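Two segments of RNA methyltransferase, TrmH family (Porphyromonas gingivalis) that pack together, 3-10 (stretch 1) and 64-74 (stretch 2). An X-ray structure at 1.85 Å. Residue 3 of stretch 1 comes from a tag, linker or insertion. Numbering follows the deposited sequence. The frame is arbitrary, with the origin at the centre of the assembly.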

ATOM      1  N   ALA A   3      25.567 -12.822  17.070  1.00 50.36           N
ATOM      2  CA  ALA A   3      25.211 -13.724  18.210  1.00 50.33           C
ATOM      3  C   ALA A   3      24.363 -13.024  19.280  1.00 50.34           C
ATOM      4  O   ALA A   3      23.587 -13.683  19.987  1.00 51.03           O
ATOM      5  CB  ALA A   3      26.463 -14.344  18.830  1.00 50.18           C
HETATM    6  N   MSE A   4      24.539 -11.706  19.423  1.00 49.46           N
HETATM    7  CA  MSE A   4      23.692 -10.882  20.296  1.00 49.00           C
HETATM    8  C   MSE A   4      23.453  -9.538  19.614  1.00 45.21           C
HETATM    9  O   MSE A   4      24.387  -8.934  19.109  1.00 45.72           O
HETATM   10  CB  MSE A   4      24.339 -10.659  21.683  1.00 49.00           C
HETATM   11  CG  MSE A   4      24.578 -11.921  22.545  1.00 50.63           C
HETATM   12 SE   MSE A   4      25.389 -11.570  24.326  1.00 57.26          SE
HETATM   13  CE  MSE A   4      26.175 -13.330  24.731  1.00 52.57           C
ATOM     14  N   LEU A   5      22.205  -9.083  19.583  1.00 41.22           N
ATOM     15  CA  LEU A   5      21.894  -7.695  19.234  1.00 37.51           C
ATOM     16  C   LEU A   5      22.307  -6.753  20.357  1.00 35.95           C
ATOM     17  O   LEU A   5      22.057  -7.042  21.516  1.00 35.03           O
ATOM     18  CB  LEU A   5      20.389  -7.519  19.011  1.00 37.28           C
ATOM     19  CG  LEU A   5      19.788  -8.190  17.786  1.00 35.49           C
ATOM     20  CD1 LEU A   5      18.272  -8.085  17.847  1.00 33.90           C
ATOM     21  CD2 LEU A   5      20.326  -7.529  16.527  1.00 35.64           C
ATOM     22  N   SER A   6      22.897  -5.617  20.014  1.00 33.78           N
ATOM     23  CA  SER A   6      23.257  -4.629  21.031  1.00 32.42           C
ATOM     24  C   SER A   6      21.995  -3.931  21.516  1.00 31.51           C
ATOM     25  O   SER A   6      20.949  -4.016  20.877  1.00 30.71           O
ATOM     26  CB  SER A   6      24.236  -3.603  20.461  1.00 32.42           C
ATOM     27  OG  SER A   6      23.568  -2.719  19.579  1.00 30.79           O
ATOM     28  N   ALA A   7      22.100  -3.234  22.640  1.00 30.60           N
ATOM     29  CA  ALA A   7      20.978  -2.460  23.159  1.00 30.40           C
ATOM     30  C   ALA A   7      20.536  -1.408  22.145  1.00 30.41           C
ATOM     31  O   ALA A   7      19.347  -1.178  21.973  1.00 30.29           O
ATOM     32  CB  ALA A   7      21.337  -1.809  24.475  1.00 30.10           C
ATOM     33  N   ASN A   8      21.503  -0.778  21.475  1.00 30.45           N
ATOM     34  CA  ASN A   8      21.187   0.196  20.435  1.00 31.34           C
ATOM     35  C   ASN A   8      20.405  -0.411  19.271  1.00 30.59           C
ATOM     36  O   ASN A   8      19.452   0.177  18.773  1.00 31.36           O
ATOM     37  CB  ASN A   8      22.455   0.907  19.951  1.00 31.44           C
ATOM     38  CG  ASN A   8      23.059   1.801  21.017  1.00 33.50           C
ATOM     39  OD1 ASN A   8      22.423   2.101  22.039  1.00 35.13           O
ATOM     40  ND2 ASN A   8      24.303   2.217  20.800  1.00 34.42           N
ATOM     41  N   GLN A   9      20.790  -1.607  18.852  1.00 30.22           N
ATOM     42  CA  GLN A   9      20.118  -2.253  17.734  1.00 29.49           C
ATOM     43  C   GLN A   9      18.668  -2.591  18.069  1.00 28.48           C
ATOM     44  O   GLN A   9      17.766  -2.374  17.265  1.00 27.51           O
ATOM     45  CB  GLN A   9      20.890  -3.492  17.297  1.00 30.33           C
ATOM     46  CG  GLN A   9      22.186  -3.144  16.574  1.00 30.83           C
ATOM     47  CD  GLN A   9      23.015  -4.361  16.268  1.00 32.72           C
ATOM     48  OE1 GLN A   9      23.068  -5.308  17.057  1.00 33.08           O
ATOM     49  NE2 GLN A   9      23.684  -4.344  15.125  1.00 32.66           N
ATOM     50  N   ILE A  10      18.452  -3.103  19.276  1.00 27.98           N
ATOM     51  CA  ILE A  10      17.115  -3.419  19.761  1.00 27.66           C
ATOM     52  C   ILE A  10      16.252  -2.146  19.837  1.00 27.12           C
ATOM     53  O   ILE A  10      15.124  -2.126  19.371  1.00 27.09           O
ATOM     54  CB  ILE A  10      17.199  -4.166  21.126  1.00 27.85           C
ATOM     55  CG1 ILE A  10      17.759  -5.584  20.897  1.00 28.03           C
ATOM     56  CG2 ILE A  10      15.830  -4.200  21.825  1.00 28.85           C
ATOM     57  CD1 ILE A  10      18.074  -6.346  22.169  1.00 28.46           C
ATOM     58  N   ALA A  64      24.429  -4.758   3.985  1.00 34.99           N
ATOM     59  CA  ALA A  64      23.528  -4.658   5.120  1.00 34.26           C
ATOM     60  C   ALA A  64      24.218  -5.185   6.369  1.00 33.86           C
ATOM     61  O   ALA A  64      25.136  -5.993   6.287  1.00 33.99           O
ATOM     62  CB  ALA A  64      22.219  -5.415   4.859  1.00 33.77           C
ATOM     63  N   GLU A  65      23.790  -4.702   7.523  1.00 33.24           N
ATOM     64  CA  GLU A  65      24.153  -5.346   8.768  1.00 33.49           C
ATOM     65  C   GLU A  65      23.290  -6.601   8.992  1.00 32.20           C
ATOM     66  O   GLU A  65      22.064  -6.512   9.172  1.00 32.26           O
ATOM     67  CB  GLU A  65      24.013  -4.385   9.928  1.00 33.86           C
ATOM     68  CG  GLU A  65      24.423  -4.998  11.229  1.00 37.63           C
ATOM     69  CD  GLU A  65      25.063  -4.000  12.143  1.00 42.72           C
ATOM     70  OE1 GLU A  65      25.925  -4.426  12.937  1.00 44.29           O
ATOM     71  OE2 GLU A  65      24.702  -2.797  12.055  1.00 45.88           O
ATOM     72  N   VAL A  66      23.946  -7.758   8.972  1.00 30.91           N
ATOM     73  CA  VAL A  66      23.284  -9.041   9.104  1.00 30.26           C
ATOM     74  C   VAL A  66      23.657  -9.655  10.444  1.00 29.57           C
ATOM     75  O   VAL A  66      24.848  -9.798  10.759  1.00 28.64           O
ATOM     76  CB  VAL A  66      23.677  -9.985   7.945  1.00 31.02           C
ATOM     77  CG1 VAL A  66      23.037 -11.350   8.123  1.00 30.92           C
ATOM     78  CG2 VAL A  66      23.259  -9.366   6.610  1.00 30.84           C
ATOM     79  N   VAL A  67      22.650  -9.977  11.254  1.00 28.26           N
ATOM     80  CA  VAL A  67      22.910 -10.517  12.601  1.00 28.49           C
ATOM     81  C   VAL A  67      22.268 -11.874  12.657  1.00 28.17           C
ATOM     82  O   VAL A  67      21.061 -11.972  12.502  1.00 27.54           O
ATOM     83  CB  VAL A  67      22.338  -9.640  13.754  1.00 28.12           C
ATOM     84  CG1 VAL A  67      22.738 -10.214  15.119  1.00 29.00           C
ATOM     85  CG2 VAL A  67      22.809  -8.169  13.652  1.00 30.77           C
ATOM     86  N   GLU A  68      23.064 -12.920  12.852  1.00 27.94           N
ATOM     87  CA  GLU A  68      22.499 -14.250  13.025  1.00 29.35           C
ATOM     88  C   GLU A  68      22.228 -14.445  14.506  1.00 29.36           C
ATOM     89  O   GLU A  68      23.139 -14.308  15.321  1.00 29.68           O
ATOM     90  CB  GLU A  68      23.445 -15.344  12.503  1.00 29.41           C
ATOM     91  CG  GLU A  68      22.946 -16.782  12.733  1.00 30.33           C
ATOM     92  CD  GLU A  68      24.063 -17.832  12.628  1.00 31.79           C
ATOM     93  OE1 GLU A  68      24.606 -18.004  11.517  1.00 35.16           O
ATOM     94  OE2 GLU A  68      24.387 -18.496  13.648  1.00 35.52           O
ATOM     95  N   LEU A  69      20.984 -14.781  14.838  1.00 29.60           N
ATOM     96  CA  LEU A  69      20.564 -14.953  16.223  1.00 30.16           C
ATOM     97  C   LEU A  69      20.339 -16.422  16.577  1.00 29.61           C
ATOM     98  O   LEU A  69      19.935 -17.211  15.716  1.00 29.71           O
ATOM     99  CB  LEU A  69      19.290 -14.151  16.472  1.00 30.64           C
ATOM    100  CG  LEU A  69      19.429 -12.624  16.398  1.00 32.70           C
ATOM    101  CD1 LEU A  69      18.073 -12.007  16.554  1.00 35.53           C
ATOM    102  CD2 LEU A  69      20.360 -12.090  17.457  1.00 34.01           C
ATOM    103  N   PRO A  70      20.567 -16.797  17.846  1.00 29.36           N
ATOM    104  CA  PRO A  70      20.366 -18.202  18.184  1.00 29.10           C
ATOM    105  C   PRO A  70      18.887 -18.535  18.173  1.00 29.22           C
ATOM    106  O   PRO A  70      18.045 -17.638  18.299  1.00 28.44           O
ATOM    107  CB  PRO A  70      20.919 -18.304  19.614  1.00 29.61           C
ATOM    108  CG  PRO A  70      20.732 -16.931  20.174  1.00 29.72           C
ATOM    109  CD  PRO A  70      20.978 -15.998  19.017  1.00 28.97           C
ATOM    110  N   GLU A  71      18.592 -19.819  18.030  1.00 29.21           N
ATOM    111  CA  GLU A  71      17.242 -20.372  18.148  1.00 30.13           C
ATOM    112  C   GLU A  71      16.546 -19.897  19.436  1.00 29.09           C
ATOM    113  O   GLU A  71      15.339 -19.637  19.436  1.00 29.24           O
ATOM    114  CB  GLU A  71      17.343 -21.903  18.157  1.00 30.99           C
ATOM    115  CG  GLU A  71      16.236 -22.633  17.401  1.00 36.01           C
ATOM    116  CD  GLU A  71      16.047 -22.115  15.983  1.00 40.74           C
ATOM    117  OE1 GLU A  71      14.996 -21.485  15.732  1.00 43.64           O
ATOM    118  OE2 GLU A  71      16.942 -22.312  15.124  1.00 43.46           O
ATOM    119  N   SER A  72      17.322 -19.738  20.506  1.00 27.24           N
ATOM    120  CA  SER A  72      16.781 -19.298  21.797  1.00 26.80           C
ATOM    121  C   SER A  72      16.364 -17.827  21.881  1.00 26.99           C
ATOM    122  O   SER A  72      15.659 -17.450  22.820  1.00 27.08           O
ATOM    123  CB  SER A  72      17.790 -19.563  22.904  1.00 26.28           C
ATOM    124  OG  SER A  72      18.933 -18.756  22.720  1.00 25.12           O
ATOM    125  N   PHE A  73      16.835 -16.992  20.956  1.00 27.05           N
ATOM    126  CA  PHE A  73      16.491 -15.568  20.983  1.00 27.20           C
ATOM    127  C   PHE A  73      14.974 -15.395  20.888  1.00 26.84           C
ATOM    128  O   PHE A  73      14.333 -16.019  20.060  1.00 27.20           O
ATOM    129  CB  PHE A  73      17.148 -14.805  19.834  1.00 27.95           C
ATOM    130  CG  PHE A  73      16.761 -13.337  19.782  1.00 27.37           C
ATOM    131  CD1 PHE A  73      17.459 -12.399  20.529  1.00 29.08           C
ATOM    132  CD2 PHE A  73      15.694 -12.908  18.997  1.00 29.96           C
ATOM    133  CE1 PHE A  73      17.108 -11.041  20.499  1.00 28.56           C
ATOM    134  CE2 PHE A  73      15.336 -11.545  18.950  1.00 29.09           C
ATOM    135  CZ  PHE A  73      16.047 -10.617  19.712  1.00 28.50           C
ATOM    136  N   ASP A  74      14.422 -14.538  21.743  1.00 26.17           N
ATOM    137  CA  ASP A  74      12.992 -14.298  21.760  1.00 25.57           C
ATOM    138  C   ASP A  74      12.617 -13.118  20.868  1.00 24.88           C
ATOM    139  O   ASP A  74      12.778 -11.959  21.254  1.00 23.86           O
ATOM    140  CB  ASP A  74      12.517 -14.057  23.190  1.00 24.87           C
ATOM    141  CG  ASP A  74      11.015 -13.988  23.299  1.00 24.58           C
ATOM    142  OD1 ASP A  74      10.337 -13.851  22.256  1.00 24.88           O
ATOM    143  OD2 ASP A  74      10.502 -14.061  24.438  1.00 26.09           O
TER
HETATM  144  O   HOH W   1      23.470  -1.512  13.863  1.00 52.79           O
HETATM  145  O   HOH W   2      25.717  -6.314  14.436  1.00 61.69           O

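The bump in this contact is Leu5. It sits in a loop just before a helix, and the hollow that receives it is built by three side chains of the other stretch, Val67, Leu69 and Phe73. Its CA-to-CB bond points sideways, yet the extended mt rotamer (chi1 -69°, chi2 171°) brings the end of the side chain nearer to the partner. The coordinates show a division among its atoms: CD2 meets Val67 CG2 at 3.9 Å, CD1 meets Phe73 CZ at 3.9 Å, and the branch point CG lies 4.0 Å from Leu69 CD2. Three van der Waals contacts of nearly equal length mean a snug seat, with no one neighbour pressed harder than the others.

The hollow draws on two kinds of backbone. Val67 and Leu69 belong to the extended segment, two residues apart, while Phe73 arrives through a type I turn from Pro70 to Phe73, closed by Phe73 N to Pro70 O at 3.0 Å. The turn carries the chain round so that Phe73, with its CA-to-CB bond toward the other stretch, can add its ring to the wall. Leu5 CD1 approaches that ring obliquely.

Beyond Leu5, the helix contributes Gln9, whose CA-to-CB bond points toward the strand. Ser6, at the N-cap, accepts from Gln9 N through OG at 3.1 Å, a capping bond. In return Ser6 N donates to Gln9 OE1 at 3.0 Å, and this second bond is the one that ties down the glutamine side chain. With OE1 engaged at home, NE2 faces the strand, 4.2 Å from Val67 CG2 and 3.1 Å from Glu65 OE1. Two waters join the same groups. Water 1 accepts from Gln9 NE2 at 3.1 Å and donates to Glu65 OE2 at 2.5 Å; water 2 accepts from Gln9 NE2 at 2.9 Å and donates to Glu65 OE1 at 2.4 Å. The two waters thus bridge the polar groups from beside their close approach.

At the other end, Ala3 makes its approach with backbone. It comes from an expression tag, and its CB points away. Its N gives a weak hydrogen bond to Glu68 O at 3.3 Å, and its O lies 3.6 Å from Pro70 CD.

The rule to read here is economical: one well-seated leucine in a three-sided pocket, and a glutamine whose OE1 is tied back to Ser6 N, reaching a hydrated polar margin; the weak backbone contact of Ala3 belongs to the tag and is no part of it. Together the two stretches bury 365 Å², summed over both sides.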